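Local coordinates for protein extracellular ligand-binding receptor (Rhodopseudomonas palustris, PDB 3SG0) that probably captures aromatic acids such as benzoylformate (phenylglyoxylate) in the cleft of a periplasmic solute-binding fold, for uptake by a transporter, at residues Ser96-Thr99 / Pro100-Leu103; Thr118-Ala122 / Ala123-Ala127; Val139-Asp143 / Asp144-Glu148; Ile165-Ser168 / Asp169-Glu173. One frame throughout, in Å; residues are numbered along the deposited sequence.

Interaction 1 of 4, residues Ser96-Thr99 / Pro100-Leu103; sequences SSLT and PVSL. With 173 (benzoyl-formic acid), chain B.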
loop_
_atom_site.group_PDB
_atom_site.type_symbol
_atom_site.label_atom_id
_atom_site.label_comp_id
_atom_site.label_asym_id
_atom_site.label_seq_id
_atom_site.Cartn_x
_atom_site.Cartn_y
_atom_site.Cartn_z
ATOM N N SER A 96 8.629 0.711 -4.825
ATOM C CA SER A 96 8.215 2.101 -4.794
ATOM C C SER A 96 6.862 2.186 -4.077
ATOM O O SER A 96 6.494 1.297 -3.298
ATOM C CB SER A 96 8.144 2.626 -6.230
ATOM O OG SER A 96 7.735 3.986 -6.287
ATOM N N SER A 97 6.134 3.267 -4.346
ATOM C CA SER A 97 4.845 3.538 -3.722
ATOM C C SER A 97 3.676 2.908 -4.458
ATOM O O SER A 97 2.613 2.706 -3.867
ATOM C CB SER A 97 4.596 5.043 -3.709
ATOM O OG SER A 97 5.683 5.771 -3.166
ATOM N N LEU A 98 3.860 2.671 -5.754
ATOM C CA LEU A 98 2.781 2.242 -6.643
ATOM C C LEU A 98 3.141 0.925 -7.294
ATOM O O LEU A 98 4.321 0.618 -7.479
ATOM C CB LEU A 98 2.534 3.264 -7.756
ATOM C CG LEU A 98 2.519 4.741 -7.385
ATOM C CD1 LEU A 98 2.214 5.598 -8.618
ATOM C CD2 LEU A 98 1.531 5.018 -6.272
ATOM N N THR A 99 2.123 0.170 -7.678
ATOM C CA THR A 99 2.325 -1.133 -8.281
ATOM C C THR A 99 3.065 -1.088 -9.627
ATOM O O THR A 99 4.055 -1.797 -9.797
ATOM C CB THR A 99 0.995 -1.903 -8.378
ATOM O OG1 THR A 99 0.543 -2.228 -7.060
ATOM C CG2 THR A 99 1.169 -3.180 -9.165
ATOM N N PRO A 100 2.614 -0.269 -10.594
ATOM C CA PRO A 100 3.329 -0.250 -11.878
ATOM C C PRO A 100 4.792 0.168 -11.721
ATOM O O PRO A 100 5.665 -0.281 -12.467
ATOM C CB PRO A 100 2.551 0.794 -12.703
ATOM C CG PRO A 100 1.764 1.599 -11.702
ATOM C CD PRO A 100 1.450 0.637 -10.594
ATOM N N VAL A 101 5.051 1.046 -10.765
ATOM C CA VAL A 101 6.393 1.558 -10.538
ATOM C C VAL A 101 7.270 0.506 -9.860
ATOM O O VAL A 101 8.474 0.417 -10.117
ATOM C CB VAL A 101 6.341 2.868 -9.728
ATOM C CG1 VAL A 101 7.718 3.437 -9.542
ATOM C CG2 VAL A 101 5.435 3.879 -10.421
ATOM N N SER A 102 6.653 -0.310 -9.007
ATOM C CA SER A 102 7.370 -1.336 -8.249
ATOM C C SER A 102 7.676 -2.604 -9.032
ATOM O O SER A 102 8.665 -3.277 -8.755
ATOM C CB SER A 102 6.568 -1.728 -7.013
ATOM O OG SER A 102 6.451 -0.638 -6.117
ATOM N N LEU A 103 6.817 -2.957 -9.981
ATOM C CA LEU A 103 6.979 -4.219 -10.696
ATOM C C LEU A 103 8.378 -4.460 -11.278
ATOM O O LEU A 103 8.940 -5.532 -11.074
ATOM C CB LEU A 103 5.902 -4.381 -11.771
ATOM C CG LEU A 103 4.579 -4.939 -11.258
ATOM C CD1 LEU A 103 3.465 -4.717 -12.277
ATOM C CD2 LEU A 103 4.724 -6.419 -10.910
HETATM O O1B 173 B . -0.174 -0.259 -5.382
HETATM C C1 173 B . -0.548 0.774 -5.870
HETATM O O1A 173 B . -0.383 1.086 -7.214
HETATM C C2 173 B . -1.438 1.705 -5.091
HETATM O O2 173 B . -2.026 2.586 -5.644
HETATM C C1G 173 B . -1.497 1.513 -3.608
HETATM C C2D 173 B . -0.199 1.297 -2.836
HETATM C C2E 173 B . -0.241 1.075 -1.338
HETATM C C3 173 B . -1.592 1.055 -0.626
HETATM C C1E 173 B . -2.886 1.272 -1.433
HETATM C C1D 173 B . -2.853 1.509 -2.928
#
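With chi1 at -65°, S102 holds OG anti to its carbonyl carbon and alongside its own backbone N, so that both donors converge on L98 O, the N coming round with the helical backbone. OG donates to L98 O over 2.8 Å, dropping in from above the carbonyl plane (40° out of it), while S102 N lies nearer that plane and donates to L98 O over 2.9 Å. S102 OG also takes a weak 2.9 Å bond from S96 N and pairs with T118 OG1. T99 likewise has OG1 beside its backbone N, and the two donors grip the benzoylformate carboxylate: T99 OG1 reaches O1B at 2.7 Å, and T99 N reaches O1A at 2.7 Å, almost straight at 176°. L98 is the N-cap of helix 99-111, whose dipole would probably favour an anion here. This loop-to-helix start lies in the cleft of a periplasmic binding protein fold. Replacing S102 with an alanine would take away OG and is likely to leave S96 N without this acceptor and L98 O with one bond fewer. Next to this, V101 CG1 presses tightly on S96 CB at 3.4 Å, while S96 OG is bound to D70.

Interaction 2 of 4, residues Thr118-Ala122 / Ala123-Ala127; sequences TMAAA and AILVA. With 173 (benzoyl-formic acid), chain B.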
loop_
_atom_site.group_PDB
_atom_site.type_symbol
_atom_site.label_atom_id
_atom_site.label_comp_id
_atom_site.label_asym_id
_atom_site.label_seq_id
_atom_site.Cartn_x
_atom_site.Cartn_y
_atom_site.Cartn_z
ATOM N N THR A 118 8.738 -3.688 -0.866
ATOM C CA THR A 118 7.884 -2.839 -1.679
ATOM C C THR A 118 6.822 -2.173 -0.817
ATOM O O THR A 118 6.373 -2.755 0.172
ATOM C CB THR A 118 7.252 -3.603 -2.856
ATOM O OG1 THR A 118 6.536 -2.676 -3.675
ATOM C CG2 THR A 118 6.288 -4.690 -2.402
HETATM N N MSE A 119 6.431 -0.953 -1.181
HETATM C CA MSE A 119 5.408 -0.220 -0.435
HETATM C C MSE A 119 4.056 -0.196 -1.149
HETATM O O MSE A 119 3.117 0.463 -0.690
HETATM C CB MSE A 119 5.887 1.198 -0.098
HETATM C CG MSE A 119 7.126 1.203 0.787
HETATM SE SE MSE A 119 7.711 2.970 1.298
HETATM C CE MSE A 119 8.422 3.564 -0.420
ATOM N N ALA A 120 3.950 -0.930 -2.253
ATOM C CA ALA A 120 2.744 -0.950 -3.066
ATOM C C ALA A 120 1.853 -2.141 -2.705
ATOM O O ALA A 120 2.202 -2.945 -1.835
ATOM C CB ALA A 120 3.124 -0.945 -4.534
ATOM N N ALA A 121 0.705 -2.250 -3.372
ATOM C CA ALA A 121 -0.390 -3.082 -2.862
ATOM C C ALA A 121 -0.727 -4.356 -3.632
ATOM O O ALA A 121 -1.272 -5.291 -3.043
ATOM C CB ALA A 121 -1.662 -2.238 -2.733
ATOM N N ALA A 122 -0.496 -4.395 -4.941
ATOM C CA ALA A 122 -1.020 -5.515 -5.737
ATOM C C ALA A 122 -0.391 -6.860 -5.377
ATOM O O ALA A 122 0.811 -6.959 -5.167
ATOM C CB ALA A 122 -0.849 -5.247 -7.211
ATOM N N ALA A 123 -1.217 -7.902 -5.330
ATOM C CA ALA A 123 -0.747 -9.230 -4.951
ATOM C C ALA A 123 0.407 -9.720 -5.818
ATOM O O ALA A 123 1.309 -10.397 -5.319
ATOM C CB ALA A 123 -1.894 -10.224 -5.006
ATOM N N ILE A 124 0.388 -9.369 -7.103
ATOM C CA ILE A 124 1.385 -9.847 -8.056
ATOM C C ILE A 124 2.811 -9.435 -7.675
ATOM O O ILE A 124 3.788 -10.010 -8.162
ATOM C CB ILE A 124 1.024 -9.375 -9.489
ATOM C CG1 ILE A 124 1.869 -10.081 -10.545
ATOM C CG2 ILE A 124 1.165 -7.874 -9.628
ATOM C CD1 ILE A 124 1.382 -9.830 -11.954
ATOM N N LEU A 125 2.943 -8.432 -6.812
ATOM C CA LEU A 125 4.275 -8.022 -6.381
ATOM C C LEU A 125 5.025 -9.124 -5.630
ATOM O O LEU A 125 6.256 -9.162 -5.673
ATOM C CB LEU A 125 4.208 -6.742 -5.557
ATOM C CG LEU A 125 3.705 -5.521 -6.341
ATOM C CD1 LEU A 125 3.362 -4.382 -5.399
ATOM C CD2 LEU A 125 4.728 -5.086 -7.380
ATOM N N VAL A 126 4.301 -10.014 -4.942
ATOM C CA VAL A 126 4.962 -11.089 -4.190
ATOM C C VAL A 126 4.348 -12.471 -4.360
ATOM O O VAL A 126 4.897 -13.445 -3.837
ATOM C CB VAL A 126 5.036 -10.807 -2.666
ATOM C CG1 VAL A 126 5.918 -9.608 -2.390
ATOM C CG2 VAL A 126 3.640 -10.651 -2.050
ATOM N N ALA A 127 3.222 -12.575 -5.059
ATOM C CA ALA A 127 2.477 -13.832 -5.126
ATOM C C ALA A 127 2.060 -14.122 -6.556
ATOM O O ALA A 127 1.758 -13.202 -7.313
ATOM C CB ALA A 127 1.237 -13.755 -4.248
HETATM O O1B 173 B . -0.174 -0.259 -5.382
HETATM C C1 173 B . -0.548 0.774 -5.870
HETATM O O1A 173 B . -0.383 1.086 -7.214
HETATM C C2 173 B . -1.438 1.705 -5.091
HETATM O O2 173 B . -2.026 2.586 -5.644
HETATM C C1G 173 B . -1.497 1.513 -3.608
HETATM C C2D 173 B . -0.199 1.297 -2.836
HETATM C C2E 173 B . -0.241 1.075 -1.338
HETATM C C3 173 B . -1.592 1.055 -0.626
HETATM C C1E 173 B . -2.886 1.272 -1.433
HETATM C C1D 173 B . -2.853 1.509 -2.928
#
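The carbonyl of A122 is the flat group that organises this turn. L125 N comes over its plane, 46° out of it, and donates to A122 O at 3.1 Å with a fairly straight N-H...O angle of 162°. L125 CB and CG lie against the same oxygen, with CG 3.4 Å from A122 O. Two peptides earlier, the A121 amide points to the ligand: A121 N donates to O1B of benzoylformate over 3.0 Å, adding to the T99 hydroxyl on the same oxygen.

The bond from L125 N back to A122 O, three residues apart, belongs to a single turn of 3-10 helix at 123-125, and the turn is closed by A123 O, which accepts from V126 N and A127 N. L125 has CG anti to its carbonyl carbon (chi1 -64°), and this turns CD1 back toward the 118-122 segment, where it meets A120 CB at 3.6 Å and lies 4.0 Å from T118 OG1, the side chains of T118 and L125 crossing at about a right angle. A120 N makes a weak 3.4 Å bond to T118 OG1. This part of the pocket wall is backbone and alanine methyls, with M119 O 3.5 Å from ligand atom C2E.

The loop runs from strand 116-118 to strand 136-138. L125 packs against S102 and L103 of helix 99-111 and against K138, whose NZ binds A121 O; A121 and A122 rest on D143 at the start of helix 143-156.

Interaction 3 of 4, residues Val139-Asp143 / Asp144-Glu148; sequences VVPND and DIMAE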
loop_
_atom_site.group_PDB
_atom_site.type_symbol
_atom_site.label_atom_id
_atom_site.label_comp_id
_atom_site.label_asym_id
_atom_site.label_seq_id
_atom_site.Cartn_x
_atom_site.Cartn_y
_atom_site.Cartn_z
ATOM N N VAL A 139 4.637 -5.117 3.084
ATOM C CA VAL A 139 3.827 -4.863 4.273
ATOM C C VAL A 139 2.375 -4.480 4.010
ATOM O O VAL A 139 1.541 -4.670 4.899
ATOM C CB VAL A 139 4.462 -3.820 5.217
ATOM C CG1 VAL A 139 5.791 -4.330 5.752
ATOM C CG2 VAL A 139 4.578 -2.447 4.556
ATOM N N VAL A 140 2.036 -3.936 2.843
ATOM C CA VAL A 140 0.632 -3.606 2.583
ATOM C C VAL A 140 -0.090 -4.910 2.279
ATOM O O VAL A 140 0.404 -5.700 1.487
ATOM C CB VAL A 140 0.494 -2.643 1.391
ATOM C CG1 VAL A 140 -0.974 -2.424 1.054
ATOM C CG2 VAL A 140 1.172 -1.318 1.699
ATOM N N PRO A 141 -1.252 -5.168 2.906
ATOM C CA PRO A 141 -1.931 -6.430 2.576
ATOM C C PRO A 141 -2.262 -6.560 1.095
ATOM O O PRO A 141 -2.676 -5.601 0.445
ATOM C CB PRO A 141 -3.206 -6.363 3.423
ATOM C CG PRO A 141 -2.805 -5.518 4.603
ATOM C CD PRO A 141 -1.951 -4.443 3.983
ATOM N N ASN A 142 -2.074 -7.766 0.570
ATOM C CA ASN A 142 -2.398 -8.042 -0.821
ATOM C C ASN A 142 -3.831 -7.638 -1.153
ATOM O O ASN A 142 -4.775 -7.940 -0.410
ATOM C CB ASN A 142 -2.212 -9.526 -1.122
ATOM C CG ASN A 142 -0.754 -9.940 -1.213
ATOM O OD1 ASN A 142 0.153 -9.113 -1.285
ATOM N ND2 ASN A 142 -0.531 -11.249 -1.222
ATOM N N ASP A 143 -3.994 -6.988 -2.303
ATOM C CA ASP A 143 -5.295 -6.476 -2.708
ATOM C C ASP A 143 -6.351 -7.551 -2.850
ATOM O O ASP A 143 -7.532 -7.254 -2.691
ATOM C CB ASP A 143 -5.193 -5.688 -4.015
ATOM C CG ASP A 143 -4.559 -4.334 -3.823
ATOM O OD1 ASP A 143 -4.903 -3.665 -2.816
ATOM O OD2 ASP A 143 -3.720 -3.951 -4.662
ATOM N N ASP A 144 -5.971 -8.789 -3.154
ATOM C CA ASP A 144 -6.989 -9.826 -3.271
ATOM C C ASP A 144 -7.715 -10.076 -1.947
ATOM O O ASP A 144 -8.917 -10.360 -1.941
ATOM C CB ASP A 144 -6.466 -11.121 -3.930
ATOM C CG ASP A 144 -5.287 -11.751 -3.209
ATOM O OD1 ASP A 144 -4.584 -11.082 -2.439
ATOM O OD2 ASP A 144 -5.041 -12.958 -3.446
ATOM N N ILE A 145 -7.000 -9.946 -0.831
ATOM C CA ILE A 145 -7.612 -10.069 0.488
ATOM C C ILE A 145 -8.662 -8.981 0.680
ATOM O O ILE A 145 -9.778 -9.233 1.136
ATOM C CB ILE A 145 -6.549 -9.948 1.600
ATOM C CG1 ILE A 145 -5.526 -11.082 1.498
ATOM C CG2 ILE A 145 -7.200 -9.924 2.978
ATOM C CD1 ILE A 145 -4.287 -10.866 2.355
HETATM N N MSE A 146 -8.294 -7.758 0.325
HETATM C CA MSE A 146 -9.196 -6.630 0.474
HETATM C C MSE A 146 -10.383 -6.729 -0.477
HETATM O O MSE A 146 -11.517 -6.427 -0.097
HETATM C CB MSE A 146 -8.444 -5.315 0.261
HETATM C CG MSE A 146 -7.318 -5.099 1.272
HETATM SE SE MSE A 146 -7.988 -4.955 3.111
HETATM C CE MSE A 146 -6.353 -5.152 4.117
ATOM N N ALA A 147 -10.125 -7.151 -1.713
ATOM C CA ALA A 147 -11.183 -7.290 -2.708
ATOM C C ALA A 147 -12.199 -8.344 -2.273
ATOM O O ALA A 147 -13.407 -8.166 -2.450
ATOM C CB ALA A 147 -10.593 -7.640 -4.057
ATOM N N GLU A 148 -11.728 -9.443 -1.699
ATOM C CA GLU A 148 -12.644 -10.464 -1.206
ATOM C C GLU A 148 -13.509 -9.910 -0.080
ATOM O O GLU A 148 -14.720 -10.145 -0.049
ATOM C CB GLU A 148 -11.886 -11.707 -0.740
ATOM C CG GLU A 148 -11.213 -12.489 -1.858
ATOM C CD GLU A 148 -12.194 -13.213 -2.767
ATOM O OE1 GLU A 148 -13.407 -13.206 -2.473
ATOM O OE2 GLU A 148 -11.748 -13.794 -3.779
HETATM O O HOH W 1 -3.003 -12.726 -0.779
#
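N142 and D144 run alongside each other in the same direction and share a water: N142 ND2 donates to it at 2.9 Å, and it donates to D144 OD1 at 2.8 Å. Their amide and carboxylate planes are turned 44° apart, and D144 OD1 comes as near as 3.1 Å to N142 CB. D144 reaches this spot because its CG is folded between the backbone N and the carbonyl carbon (chi1 58°), where OD1 also takes a weak bond from I145 N.

N142 stands at the N-cap of helix 143-156 but does not cap it with its own side chain; OD1 goes to K138 NZ instead. N142 N donates to N365 OD1, V140 O accepts from K138 NZ and N365 ND2, and D143 N probably bonds to A121 O. Backbone bonds carry most of the first turn: N142 O accepts weakly from I145 N at 3.0 Å, and D143 O accepts from A147 N at 2.8 Å. D143 OD1 is bonded to both Y175 OH and H247 NE2, which would probably hold the carboxylate in place. Selenomethionine M146, bent at chi2, brings CE to a tight 3.4 Å from P141 CB.

The segment leaves strand 136-138 of one sheet and enters the helix that leads to strand 161-167 of the other. V140 touches the ligand and H310 of helix 306-328, while M146 and A147 lean on helix 170-186.

Interaction 4 of 4, residues Ile165-Ser168 / Asp169-Glu173; sequences IGFS and DAYGE. With 173 (benzoyl-formic acid), chain B.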
loop_
_atom_site.group_PDB
_atom_site.type_symbol
_atom_site.label_atom_id
_atom_site.label_comp_id
_atom_site.label_asym_id
_atom_site.label_seq_id
_atom_site.Cartn_x
_atom_site.Cartn_y
_atom_site.Cartn_z
ATOM N N ILE A 165 -15.242 1.226 -12.160
ATOM C CA ILE A 165 -14.194 1.974 -12.847
ATOM C C ILE A 165 -12.917 1.830 -12.032
ATOM O O ILE A 165 -12.951 1.862 -10.803
ATOM C CB ILE A 165 -14.553 3.468 -13.043
ATOM C CG1 ILE A 165 -13.439 4.193 -13.801
ATOM C CG2 ILE A 165 -14.873 4.156 -11.716
ATOM C CD1 ILE A 165 -13.799 5.617 -14.206
ATOM N N GLY A 166 -11.790 1.652 -12.705
ATOM C CA GLY A 166 -10.535 1.526 -11.988
ATOM C C GLY A 166 -9.370 1.930 -12.864
ATOM O O GLY A 166 -9.530 2.154 -14.069
ATOM N N PHE A 167 -8.191 2.025 -12.270
ATOM C CA PHE A 167 -7.010 2.366 -13.042
ATOM C C PHE A 167 -6.733 1.285 -14.084
ATOM O O PHE A 167 -6.887 0.083 -13.824
ATOM C CB PHE A 167 -5.776 2.449 -12.151
ATOM C CG PHE A 167 -5.697 3.676 -11.268
ATOM C CD1 PHE A 167 -6.287 4.892 -11.609
ATOM C CD2 PHE A 167 -4.964 3.602 -10.095
ATOM C CE1 PHE A 167 -6.147 6.001 -10.771
ATOM C CE2 PHE A 167 -4.817 4.691 -9.268
ATOM C CZ PHE A 167 -5.397 5.897 -9.600
ATOM N N SER A 168 -6.257 1.720 -15.245
ATOM C CA SER A 168 -5.811 0.816 -16.301
ATOM C C SER A 168 -4.378 0.349 -16.030
ATOM O O SER A 168 -3.467 0.580 -16.835
ATOM C CB SER A 168 -5.908 1.508 -17.661
ATOM O OG SER A 168 -5.349 2.806 -17.587
ATOM N N ASP A 169 -4.173 -0.285 -14.882
ATOM C CA ASP A 169 -2.870 -0.835 -14.536
ATOM C C ASP A 169 -3.064 -2.033 -13.621
ATOM O O ASP A 169 -4.201 -2.424 -13.333
ATOM C CB ASP A 169 -1.945 0.227 -13.918
ATOM C CG ASP A 169 -2.436 0.759 -12.576
ATOM O OD1 ASP A 169 -3.169 0.058 -11.851
ATOM O OD2 ASP A 169 -2.054 1.903 -12.239
ATOM N N ALA A 170 -1.966 -2.624 -13.166
ATOM C CA ALA A 170 -2.059 -3.866 -12.408
ATOM C C ALA A 170 -2.732 -3.682 -11.046
ATOM O O ALA A 170 -3.297 -4.627 -10.502
ATOM C CB ALA A 170 -0.690 -4.503 -12.246
ATOM N N TYR A 171 -2.674 -2.474 -10.489
ATOM C CA TYR A 171 -3.392 -2.213 -9.242
ATOM C C TYR A 171 -4.901 -2.282 -9.463
ATOM O O TYR A 171 -5.613 -3.037 -8.792
ATOM C CB TYR A 171 -3.014 -0.853 -8.657
ATOM C CG TYR A 171 -3.811 -0.507 -7.416
ATOM C CD1 TYR A 171 -3.518 -1.103 -6.193
ATOM C CD2 TYR A 171 -4.860 0.402 -7.469
ATOM C CE1 TYR A 171 -4.245 -0.800 -5.066
ATOM C CE2 TYR A 171 -5.599 0.708 -6.343
ATOM C CZ TYR A 171 -5.280 0.103 -5.140
ATOM O OH TYR A 171 -5.979 0.386 -3.986
ATOM N N GLY A 172 -5.402 -1.497 -10.411
ATOM C CA GLY A 172 -6.826 -1.512 -10.693
ATOM C C GLY A 172 -7.290 -2.890 -11.112
ATOM O O GLY A 172 -8.290 -3.406 -10.611
ATOM N N GLU A 173 -6.561 -3.503 -12.034
ATOM C CA GLU A 173 -6.982 -4.792 -12.574
ATOM C C GLU A 173 -6.972 -5.914 -11.536
ATOM O O GLU A 173 -7.720 -6.881 -11.663
ATOM C CB GLU A 173 -6.159 -5.165 -13.809
ATOM C CG GLU A 173 -6.495 -4.305 -15.022
ATOM C CD GLU A 173 -7.943 -4.474 -15.462
ATOM O OE1 GLU A 173 -8.287 -5.554 -15.983
ATOM O OE2 GLU A 173 -8.743 -3.538 -15.277
HETATM O O1B 173 B . -0.174 -0.259 -5.382
HETATM C C1 173 B . -0.548 0.774 -5.870
HETATM O O1A 173 B . -0.383 1.086 -7.214
HETATM C C2 173 B . -1.438 1.705 -5.091
HETATM O O2 173 B . -2.026 2.586 -5.644
HETATM C C1G 173 B . -1.497 1.513 -3.608
HETATM C C2D 173 B . -0.199 1.297 -2.836
HETATM C C2E 173 B . -0.241 1.075 -1.338
HETATM C C3 173 B . -1.592 1.055 -0.626
HETATM C C1E 173 B . -2.886 1.272 -1.433
HETATM C C1D 173 B . -2.853 1.509 -2.928
HETATM O O HOH W 2 -9.153 -1.558 -13.371
#
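The chain turns through an inverse gamma turn centred on S168, where D169 N gives a weak 2.9 Å bond back to F167 O. This is the strand-to-helix bend of a beta-alpha-beta unit, strand 161-167 into helix 170-186, with D169 as N-cap: its OD1 accepts from G172 N at 3.1 Å and 166°, and weakly from Y171 N. OD2 forms a salt bridge with R198, itself a ligand contact. G172 CA makes a CA-H...O contact with F167 O at 3.5 Å, and a side chain there would run into that oxygen. F167 lies alongside D169, its CB 3.6 Å from OD1, with ring and carboxylate planes 70° apart; its CD2 meets Y171 CD2 at 4.1 Å. Y171, with CG anti to the backbone N (chi1 176°), lays a ring face against the benzoylformate, whose keto O2 sits 3.8 Å above the ring plane over its centre; OH is bound to T246. A serine in place of Y171 would remove the ring and would probably open a gap beside the ligand and leave T246 without this partner. A water donates to F167 O and E173 OE2, each at 2.8 Å, and OE2 is also bonded to H193 NE2.

Interactions 1, 2 and 3 are buried, while interaction 4 is only partly so, with S168 exposed at its bend. Interactions 1 and 2 extend from neighbouring strands of the six-stranded sheet and are tied together by S96 O to M119 N and T99 OG1 to A122 N. Interaction 3 follows the chain across to the second sheet, and interaction 4 begins there; D143 OD2 and Y171 CE1 bring the two together. The chemistry differs with place: 96-103 and 118-127 offer polar N-H and hydroxyl donors to the carboxylate, 165-173 brings an aromatic face, and 139-148 supplies V140 at the pocket and a water-bridged helix start behind it.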